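Thiaminase-I (PDB 4HCW) belongs to the thiaminase I-like family, mixed alpha/beta proteins with a two-lobed architecture related to that of periplasmic binding proteins. Local coordinates at residues 15-20 and 31-36; 27-32 and 299-304; 114-119 and 285-290. All coordinates share one frame; numbering follows the deposited sequence.

Contact 1 of 3, residues 15-20 and 31-36; sequences PYLPSW and NLIKDV
Leu17 and Trp20 lie where a loop straightens into strand 19-21, and the short helix 29-34 presents Ile33 and Leu32 to them. The link is apolar, and no hydrogen bond joins the two backbones. Leu17 and Ile33 cross at about a right angle and meet through their outermost methyls, with CD1 of Leu17 3.7 Å from CD1 of Ile33. Each chain leaves its backbone with the gamma carbon that carries this methyl set opposite the carbonyl carbon, beside the backbone N (chi1 -66° for Leu17, -63° for Ile33), which carries the delta methyls across the gap. The length of leucine and the long arm of isoleucine suit two backbones that stay well apart. A looser second touch puts CD1 of Leu32 4.5 Å from CZ3 of Trp20, obliquely to the indole. Ile33 also packs on Val292 and Leu296 of helix 290-298, and so ties the loop to a helix from far along the chain. Just before Leu17, Tyr16 forms the centre of an inverse gamma turn, and its hydroxyl is hydrogen-bonded to Asp52. The topology is that of a small beta hairpin, strands 19-21 and 26-28, followed directly by a helix that folds back against the hairpin's own lead-in.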
loop_
_atom_site.group_PDB
_atom_site.type_symbol
_atom_site.label_atom_id
_atom_site.label_comp_id
_atom_site.label_asym_id
_atom_site.label_seq_id
_atom_site.Cartn_x
_atom_site.Cartn_y
_atom_site.Cartn_z
ATOM N N PRO A 15 -0.138 5.366 -10.037
ATOM C CA PRO A 15 -0.391 4.576 -11.247
ATOM C C PRO A 15 -0.556 3.081 -10.989
ATOM O O PRO A 15 -0.938 2.349 -11.902
ATOM C CB PRO A 15 0.872 4.818 -12.071
ATOM C CG PRO A 15 1.944 4.967 -11.042
ATOM C CD PRO A 15 1.300 5.618 -9.836
ATOM N N TYR A 16 -0.276 2.636 -9.771
ATOM C CA TYR A 16 -0.305 1.208 -9.472
ATOM C C TYR A 16 -1.648 0.743 -8.914
ATOM O O TYR A 16 -1.743 0.294 -7.771
ATOM C CB TYR A 16 0.848 0.830 -8.542
ATOM C CG TYR A 16 2.205 1.105 -9.147
ATOM C CD1 TYR A 16 2.815 0.177 -9.978
ATOM C CD2 TYR A 16 2.869 2.299 -8.897
ATOM C CE1 TYR A 16 4.053 0.426 -10.539
ATOM C CE2 TYR A 16 4.106 2.557 -9.454
ATOM C CZ TYR A 16 4.694 1.616 -10.273
ATOM O OH TYR A 16 5.926 1.866 -10.829
ATOM N N LEU A 17 -2.680 0.859 -9.744
ATOM C CA LEU A 17 -4.008 0.352 -9.428
ATOM C C LEU A 17 -4.216 -0.953 -10.193
ATOM O O LEU A 17 -3.522 -1.207 -11.176
ATOM C CB LEU A 17 -5.070 1.388 -9.810
ATOM C CG LEU A 17 -5.056 2.688 -9.007
ATOM C CD1 LEU A 17 -6.236 3.569 -9.386
ATOM C CD2 LEU A 17 -5.057 2.398 -7.515
ATOM N N PRO A 18 -5.163 -1.794 -9.742
ATOM C CA PRO A 18 -5.369 -3.093 -10.395
ATOM C C PRO A 18 -5.799 -2.977 -11.855
ATOM O O PRO A 18 -6.187 -1.900 -12.309
ATOM C CB PRO A 18 -6.496 -3.724 -9.570
ATOM C CG PRO A 18 -7.176 -2.575 -8.899
ATOM C CD PRO A 18 -6.071 -1.614 -8.596
ATOM N N SER A 19 -5.720 -4.088 -12.580
ATOM C CA SER A 19 -6.179 -4.137 -13.963
ATOM C C SER A 19 -6.875 -5.465 -14.239
ATOM O O SER A 19 -6.736 -6.417 -13.472
ATOM C CB SER A 19 -5.012 -3.941 -14.934
ATOM O OG SER A 19 -4.136 -5.054 -14.915
ATOM N N TRP A 20 -7.627 -5.519 -15.333
ATOM C CA TRP A 20 -8.333 -6.738 -15.714
ATOM C C TRP A 20 -7.847 -7.251 -17.062
ATOM O O TRP A 20 -7.246 -6.506 -17.836
ATOM C CB TRP A 20 -9.842 -6.493 -15.759
ATOM C CG TRP A 20 -10.441 -6.208 -14.416
ATOM C CD1 TRP A 20 -10.963 -7.116 -13.543
ATOM C CD2 TRP A 20 -10.579 -4.925 -13.791
ATOM N NE1 TRP A 20 -11.417 -6.480 -12.412
ATOM C CE2 TRP A 20 -11.194 -5.137 -12.541
ATOM C CE3 TRP A 20 -10.242 -3.622 -14.168
ATOM C CZ2 TRP A 20 -11.479 -4.093 -11.665
ATOM C CZ3 TRP A 20 -10.527 -2.587 -13.297
ATOM C CH2 TRP A 20 -11.138 -2.828 -12.059
ATOM N N ASN A 31 -7.368 4.144 -15.659
ATOM C CA ASN A 31 -7.962 4.792 -16.820
ATOM C C ASN A 31 -9.442 5.086 -16.611
ATOM O O ASN A 31 -9.949 6.114 -17.061
ATOM C CB ASN A 31 -7.762 3.944 -18.078
ATOM C CG ASN A 31 -6.316 3.909 -18.532
ATOM O OD1 ASN A 31 -5.546 4.830 -18.260
ATOM N ND2 ASN A 31 -5.942 2.843 -19.233
ATOM N N LEU A 32 -10.132 4.178 -15.927
ATOM C CA LEU A 32 -11.544 4.367 -15.620
ATOM C C LEU A 32 -11.737 5.554 -14.683
ATOM O O LEU A 32 -12.667 6.341 -14.849
ATOM C CB LEU A 32 -12.139 3.103 -14.996
ATOM C CG LEU A 32 -12.172 1.853 -15.877
ATOM C CD1 LEU A 32 -12.910 0.723 -15.176
ATOM C CD2 LEU A 32 -12.807 2.161 -17.226
ATOM N N ILE A 33 -10.849 5.679 -13.703
ATOM C CA ILE A 33 -10.905 6.783 -12.752
ATOM C C ILE A 33 -10.537 8.105 -13.420
ATOM O O ILE A 33 -11.171 9.132 -13.173
ATOM C CB ILE A 33 -9.980 6.533 -11.543
ATOM C CG1 ILE A 33 -10.443 5.295 -10.772
ATOM C CG2 ILE A 33 -9.948 7.745 -10.624
ATOM C CD1 ILE A 33 -9.640 5.021 -9.526
ATOM N N LYS A 34 -9.520 8.069 -14.275
ATOM C CA LYS A 34 -9.069 9.258 -14.992
ATOM C C LYS A 34 -10.169 9.861 -15.863
ATOM O O LYS A 34 -10.256 11.080 -16.008
ATOM C CB LYS A 34 -7.842 8.933 -15.847
ATOM C CG LYS A 34 -6.541 9.513 -15.314
ATOM C CD LYS A 34 -5.335 8.918 -16.024
ATOM C CE LYS A 34 -5.414 9.117 -17.529
ATOM N NZ LYS A 34 -4.270 8.468 -18.229
ATOM N N ASP A 35 -11.012 9.006 -16.433
ATOM C CA ASP A 35 -12.083 9.462 -17.313
ATOM C C ASP A 35 -13.258 10.062 -16.539
ATOM O O ASP A 35 -14.207 10.571 -17.135
ATOM C CB ASP A 35 -12.569 8.317 -18.208
ATOM C CG ASP A 35 -11.500 7.834 -19.172
ATOM O OD1 ASP A 35 -10.622 8.641 -19.544
ATOM O OD2 ASP A 35 -11.541 6.648 -19.562
ATOM N N VAL A 36 -13.186 9.999 -15.213
ATOM C CA VAL A 36 -14.245 10.520 -14.354
ATOM C C VAL A 36 -13.851 11.874 -13.763
ATOM O O VAL A 36 -14.701 12.733 -13.521
ATOM C CB VAL A 36 -14.577 9.523 -13.219
ATOM C CG1 VAL A 36 -15.579 10.118 -12.242
ATOM C CG2 VAL A 36 -15.106 8.221 -13.798
#

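Contact 2 of 3, residues 27-32 and 299-304; sequences VKLINL and GLTLPA
With CG of Leu29 turned opposite the backbone N (chi1 -178°) and chi2 at 66°, the CD2 methyl is directed at the chain around Gly299 and Thr301. Thr301 meets it with its hydroxyl branch: chi1 of -55° sets OG1 beside its own backbone N. The leucine and threonine side chains slide past each other in opposite directions, CD2 of Leu29 coming within 4.0 Å of Thr301 OG1. This is a van der Waals approach of a methyl to an oxygen, and no hydrogen bond joins the two segments. Threonine suits the spot because its short, branched side chain brings OG1 up to the leucine methyl without the length of a larger residue. The same methyl lies 4.2 Å from CA of Gly299. Because glycine has no side chain, the leucine can pack directly against the main chain at Gly299, and all three residues are buried. Leucine suits its place too, being long enough to reach from the first turn of helix 29-34 to a backbone 7.1 Å away, measured from CA of Leu29 to CA of Gly299. Lys28 occupies the N-cap position of that helix. Around the contact, Pro18 touches both Leu29 and Thr301, while the carbonyls of Leu300 and Thr301 are hydrogen-bonded to the hydroxyls of Ser232 and Tyr319. Gly299 and Thr301 lie in the turn that ends helix 290-298. Leu300 has a positive phi and is the C-prime residue of a Schellman motif, in which Thr301 N bonds to Leu296 O and Leu300 N to Gly297 O, a classic way for an alpha helix to end.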
loop_
_atom_site.group_PDB
_atom_site.type_symbol
_atom_site.label_atom_id
_atom_site.label_comp_id
_atom_site.label_asym_id
_atom_site.label_seq_id
_atom_site.Cartn_x
_atom_site.Cartn_y
_atom_site.Cartn_z
ATOM N N VAL A 27 -7.644 -3.849 -19.289
ATOM C CA VAL A 27 -8.384 -2.708 -18.764
ATOM C C VAL A 27 -7.794 -2.235 -17.440
ATOM O O VAL A 27 -7.831 -2.953 -16.442
ATOM C CB VAL A 27 -9.872 -3.045 -18.559
ATOM C CG1 VAL A 27 -10.605 -1.858 -17.953
ATOM C CG2 VAL A 27 -10.509 -3.455 -19.877
ATOM N N LYS A 28 -7.246 -1.025 -17.440
ATOM C CA LYS A 28 -6.652 -0.449 -16.239
ATOM C C LYS A 28 -7.673 0.373 -15.464
ATOM O O LYS A 28 -8.381 1.198 -16.040
ATOM C CB LYS A 28 -5.453 0.428 -16.605
ATOM C CG LYS A 28 -4.231 -0.341 -17.080
ATOM C CD LYS A 28 -3.640 0.290 -18.330
ATOM C CE LYS A 28 -2.121 0.283 -18.295
ATOM N NZ LYS A 28 -1.594 1.230 -17.273
ATOM N N LEU A 29 -7.741 0.146 -14.156
ATOM C CA LEU A 29 -8.659 0.884 -13.296
ATOM C C LEU A 29 -8.290 2.361 -13.253
ATOM O O LEU A 29 -9.155 3.224 -13.091
ATOM C CB LEU A 29 -8.655 0.303 -11.881
ATOM C CG LEU A 29 -9.618 0.951 -10.884
ATOM C CD1 LEU A 29 -11.062 0.703 -11.295
ATOM C CD2 LEU A 29 -9.363 0.448 -9.473
ATOM N N ILE A 30 -7.001 2.647 -13.402
ATOM C CA ILE A 30 -6.512 4.020 -13.383
ATOM C C ILE A 30 -7.083 4.826 -14.553
ATOM O O ILE A 30 -7.277 6.037 -14.447
ATOM C CB ILE A 30 -4.963 4.077 -13.382
ATOM C CG1 ILE A 30 -4.470 5.506 -13.146
ATOM C CG2 ILE A 30 -4.392 3.503 -14.673
ATOM C CD1 ILE A 30 -4.957 6.113 -11.848
ATOM N N ASN A 31 -7.368 4.144 -15.659
ATOM C CA ASN A 31 -7.962 4.792 -16.820
ATOM C C ASN A 31 -9.442 5.086 -16.611
ATOM O O ASN A 31 -9.949 6.114 -17.061
ATOM C CB ASN A 31 -7.762 3.944 -18.078
ATOM C CG ASN A 31 -6.316 3.909 -18.532
ATOM O OD1 ASN A 31 -5.546 4.830 -18.260
ATOM N ND2 ASN A 31 -5.942 2.843 -19.233
ATOM N N LEU A 32 -10.132 4.178 -15.927
ATOM C CA LEU A 32 -11.544 4.367 -15.620
ATOM C C LEU A 32 -11.737 5.554 -14.683
ATOM O O LEU A 32 -12.667 6.341 -14.849
ATOM C CB LEU A 32 -12.139 3.103 -14.996
ATOM C CG LEU A 32 -12.172 1.853 -15.877
ATOM C CD1 LEU A 32 -12.910 0.723 -15.176
ATOM C CD2 LEU A 32 -12.807 2.161 -17.226
ATOM N N GLY A 299 -12.054 -2.634 -7.803
ATOM C CA GLY A 299 -10.701 -3.153 -7.864
ATOM C C GLY A 299 -10.167 -3.538 -6.499
ATOM O O GLY A 299 -8.978 -3.821 -6.348
ATOM N N LEU A 300 -11.056 -3.549 -5.508
ATOM C CA LEU A 300 -10.702 -3.865 -4.125
ATOM C C LEU A 300 -9.589 -2.971 -3.586
ATOM O O LEU A 300 -8.787 -3.395 -2.753
ATOM C CB LEU A 300 -10.326 -5.342 -3.971
ATOM C CG LEU A 300 -11.474 -6.341 -4.105
ATOM C CD1 LEU A 300 -10.992 -7.754 -3.829
ATOM C CD2 LEU A 300 -12.614 -5.970 -3.169
ATOM N N THR A 301 -9.545 -1.737 -4.071
ATOM C CA THR A 301 -8.590 -0.758 -3.575
ATOM C C THR A 301 -9.170 -0.105 -2.327
ATOM O O THR A 301 -10.357 0.217 -2.284
ATOM C CB THR A 301 -8.281 0.315 -4.635
ATOM O OG1 THR A 301 -7.831 -0.316 -5.841
ATOM C CG2 THR A 301 -7.207 1.271 -4.138
ATOM N N LEU A 302 -8.337 0.078 -1.309
ATOM C CA LEU A 302 -8.807 0.610 -0.038
ATOM C C LEU A 302 -8.541 2.103 0.087
ATOM O O LEU A 302 -7.407 2.551 -0.077
ATOM C CB LEU A 302 -8.138 -0.123 1.125
ATOM C CG LEU A 302 -8.042 -1.646 1.023
ATOM C CD1 LEU A 302 -7.346 -2.214 2.248
ATOM C CD2 LEU A 302 -9.419 -2.263 0.848
ATOM N N PRO A 303 -9.595 2.882 0.369
ATOM C CA PRO A 303 -9.430 4.297 0.713
ATOM C C PRO A 303 -8.715 4.419 2.053
ATOM O O PRO A 303 -8.729 3.471 2.839
ATOM C CB PRO A 303 -10.872 4.798 0.836
ATOM C CG PRO A 303 -11.683 3.833 0.036
ATOM C CD PRO A 303 -11.013 2.510 0.234
ATOM N N ALA A 304 -8.100 5.568 2.312
ATOM C CA ALA A 304 -7.312 5.749 3.526
ATOM C C ALA A 304 -8.133 6.317 4.681
ATOM O O ALA A 304 -7.784 6.135 5.848
ATOM C CB ALA A 304 -6.108 6.631 3.244
#

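Contact 3 of 3, residues 114-119 and 285-290; sequences FPQYLC and NLLTNT
Leu287 reaches strand 110-125 with both of its delta methyls. CD2 rests on the stem of Gln116, 3.7 Å from CG of that glutamine, and the two side chains cross at about a right angle. CD1 lies 3.7 Å from the carbonyl Pro115 O and 4.0 Å from the side-chain carbon Phe114 CB. A forked leucine fits well here, since one branch can take the glutamine while the other lies along the preceding residues. Phe114 offers only its first carbon; its ring heads away to pack on Val90 and Thr94 of helix 87-94. Pro115 contributes its carbonyl, while its side chain packs on Val101 and Ala105 of helix 99-105. Gln116 is extended, and its methylene CG sits 3.5 Å above the centre of the Tyr117 ring, sandwiched between tyrosine and leucine. The amide beyond these methylenes is buried, and its OE1 is hydrogen-bonded to Ser67, so glutamine combines an apolar stem with a polar end. Here the last turn of helix 275-288 packs on the large mixed sheet, at a classic beta bulge: Gln116 and Tyr117 both face Asp263 of the antiparallel neighbour, strand 260-267. Leu265 of that strand touches both Gln116 and Leu287. Farther out, the end of the helix is organised by two asparagines. ND2 of Asn289 donates to OD1 of Asn285 over 2.8 Å, with an N-H...O angle of 152° and the acceptor somewhat out of the donor's amide plane, while the backbone N of Asn289 bonds to Asn285 O. Asparagine suits this junction because its other amide atom, OD1, accepts from Leu291 N and caps the start of helix 290-298, joining one helix to the next.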
loop_
_atom_site.group_PDB
_atom_site.type_symbol
_atom_site.label_atom_id
_atom_site.label_comp_id
_atom_site.label_asym_id
_atom_site.label_seq_id
_atom_site.Cartn_x
_atom_site.Cartn_y
_atom_site.Cartn_z
ATOM N N PHE A 114 -2.418 14.511 2.211
ATOM C CA PHE A 114 -3.719 13.892 2.426
ATOM C C PHE A 114 -3.655 12.415 2.064
ATOM O O PHE A 114 -3.395 12.068 0.912
ATOM C CB PHE A 114 -4.788 14.568 1.563
ATOM C CG PHE A 114 -4.770 16.069 1.629
ATOM C CD1 PHE A 114 -4.001 16.805 0.743
ATOM C CD2 PHE A 114 -5.532 16.743 2.568
ATOM C CE1 PHE A 114 -3.986 18.184 0.796
ATOM C CE2 PHE A 114 -5.522 18.125 2.626
ATOM C CZ PHE A 114 -4.746 18.845 1.739
ATOM N N PRO A 115 -3.889 11.538 3.050
ATOM C CA PRO A 115 -3.899 10.089 2.826
ATOM C C PRO A 115 -4.951 9.687 1.796
ATOM O O PRO A 115 -6.110 10.082 1.920
ATOM C CB PRO A 115 -4.265 9.529 4.202
ATOM C CG PRO A 115 -3.821 10.575 5.162
ATOM C CD PRO A 115 -4.082 11.877 4.471
ATOM N N GLN A 116 -4.547 8.912 0.794
ATOM C CA GLN A 116 -5.453 8.514 -0.279
ATOM C C GLN A 116 -5.778 7.025 -0.246
ATOM O O GLN A 116 -6.940 6.637 -0.129
ATOM C CB GLN A 116 -4.868 8.886 -1.643
ATOM C CG GLN A 116 -5.722 8.434 -2.818
ATOM C CD GLN A 116 -5.183 8.907 -4.152
ATOM O OE1 GLN A 116 -4.040 9.355 -4.251
ATOM N NE2 GLN A 116 -6.007 8.813 -5.189
ATOM N N TYR A 117 -4.746 6.195 -0.356
ATOM C CA TYR A 117 -4.933 4.750 -0.413
ATOM C C TYR A 117 -4.342 4.048 0.803
ATOM O O TYR A 117 -3.369 4.515 1.395
ATOM C CB TYR A 117 -4.308 4.184 -1.690
ATOM C CG TYR A 117 -4.941 4.694 -2.964
ATOM C CD1 TYR A 117 -6.317 4.843 -3.068
ATOM C CD2 TYR A 117 -4.160 5.031 -4.062
ATOM C CE1 TYR A 117 -6.899 5.310 -4.232
ATOM C CE2 TYR A 117 -4.733 5.500 -5.230
ATOM C CZ TYR A 117 -6.103 5.636 -5.310
ATOM O OH TYR A 117 -6.677 6.103 -6.471
ATOM N N LEU A 118 -4.944 2.923 1.171
ATOM C CA LEU A 118 -4.437 2.089 2.251
ATOM C C LEU A 118 -4.130 0.709 1.687
ATOM O O LEU A 118 -4.976 0.097 1.036
ATOM C CB LEU A 118 -5.467 1.983 3.375
ATOM C CG LEU A 118 -4.952 2.157 4.807
ATOM C CD1 LEU A 118 -6.080 1.958 5.807
ATOM C CD2 LEU A 118 -3.798 1.210 5.097
ATOM N N CYS A 119 -2.919 0.221 1.934
ATOM C CA CYS A 119 -2.479 -1.035 1.340
ATOM C C CYS A 119 -1.706 -1.892 2.340
ATOM O O CYS A 119 -1.062 -1.367 3.246
ATOM C CB CYS A 119 -1.615 -0.752 0.109
ATOM S SG CYS A 119 -1.536 -2.102 -1.078
ATOM N N ASN A 285 -12.061 16.012 -4.195
ATOM C CA ASN A 285 -12.818 15.219 -5.151
ATOM C C ASN A 285 -12.306 13.785 -5.204
ATOM O O ASN A 285 -13.084 12.838 -5.130
ATOM C CB ASN A 285 -12.756 15.847 -6.542
ATOM C CG ASN A 285 -13.642 15.132 -7.541
ATOM O OD1 ASN A 285 -14.761 14.730 -7.222
ATOM N ND2 ASN A 285 -13.140 14.957 -8.756
ATOM N N LEU A 286 -10.990 13.633 -5.322
ATOM C CA LEU A 286 -10.362 12.316 -5.410
ATOM C C LEU A 286 -10.658 11.423 -4.209
ATOM O O LEU A 286 -10.639 10.198 -4.321
ATOM C CB LEU A 286 -8.847 12.456 -5.573
ATOM C CG LEU A 286 -8.301 12.662 -6.986
ATOM C CD1 LEU A 286 -6.812 12.953 -6.934
ATOM C CD2 LEU A 286 -8.574 11.435 -7.836
ATOM N N LEU A 287 -10.936 12.037 -3.064
ATOM C CA LEU A 287 -11.092 11.288 -1.824
ATOM C C LEU A 287 -12.541 11.146 -1.361
ATOM O O LEU A 287 -12.851 10.270 -0.554
ATOM C CB LEU A 287 -10.253 11.927 -0.714
ATOM C CG LEU A 287 -8.768 12.125 -1.025
ATOM C CD1 LEU A 287 -8.038 12.715 0.170
ATOM C CD2 LEU A 287 -8.131 10.816 -1.456
ATOM N N THR A 288 -13.428 11.997 -1.868
ATOM C CA THR A 288 -14.811 12.007 -1.393
ATOM C C THR A 288 -15.857 11.695 -2.465
ATOM O O THR A 288 -17.004 11.387 -2.139
ATOM C CB THR A 288 -15.170 13.345 -0.711
ATOM O OG1 THR A 288 -15.066 14.413 -1.662
ATOM C CG2 THR A 288 -14.234 13.617 0.458
ATOM N N ASN A 289 -15.468 11.777 -3.735
ATOM C CA ASN A 289 -16.386 11.476 -4.833
ATOM C C ASN A 289 -16.849 10.026 -4.779
ATOM O O ASN A 289 -16.041 9.103 -4.876
ATOM C CB ASN A 289 -15.729 11.771 -6.184
ATOM C CG ASN A 289 -16.729 11.842 -7.325
ATOM O OD1 ASN A 289 -17.678 11.061 -7.391
ATOM N ND2 ASN A 289 -16.515 12.787 -8.234
ATOM N N THR A 290 -18.156 9.835 -4.629
ATOM C CA THR A 290 -18.730 8.502 -4.473
ATOM C C THR A 290 -18.519 7.622 -5.701
ATOM O O THR A 290 -18.432 6.401 -5.583
ATOM C CB THR A 290 -20.235 8.568 -4.150
ATOM O OG1 THR A 290 -20.924 9.246 -5.208
ATOM C CG2 THR A 290 -20.465 9.309 -2.843
#

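How the contacts relate
Contacts 1 and 2 are close neighbours, their centres about 5 Å apart, and share Asn31 and Leu32 of helix 29-34. Backbone bonds join them: Trp20 N is 2.8 Å from Val27 O, across the hairpin, and Leu29 N is 3.2 Å from Pro18 O. Contact 3 lies on the large sheet, its centre about 11 Å from that of contact 2, and is connected to it where strand 302-303 pairs with strand 110-125, Leu118 N lying 2.8 Å from Leu302 O. Contacts 1 and 3 are about 14 Å apart between centres, yet CD2 of Leu17 packs 3.9 Å from CE2 of Tyr117. Helix 290-298 runs from the end of contact 3 to the start of segment 299-304.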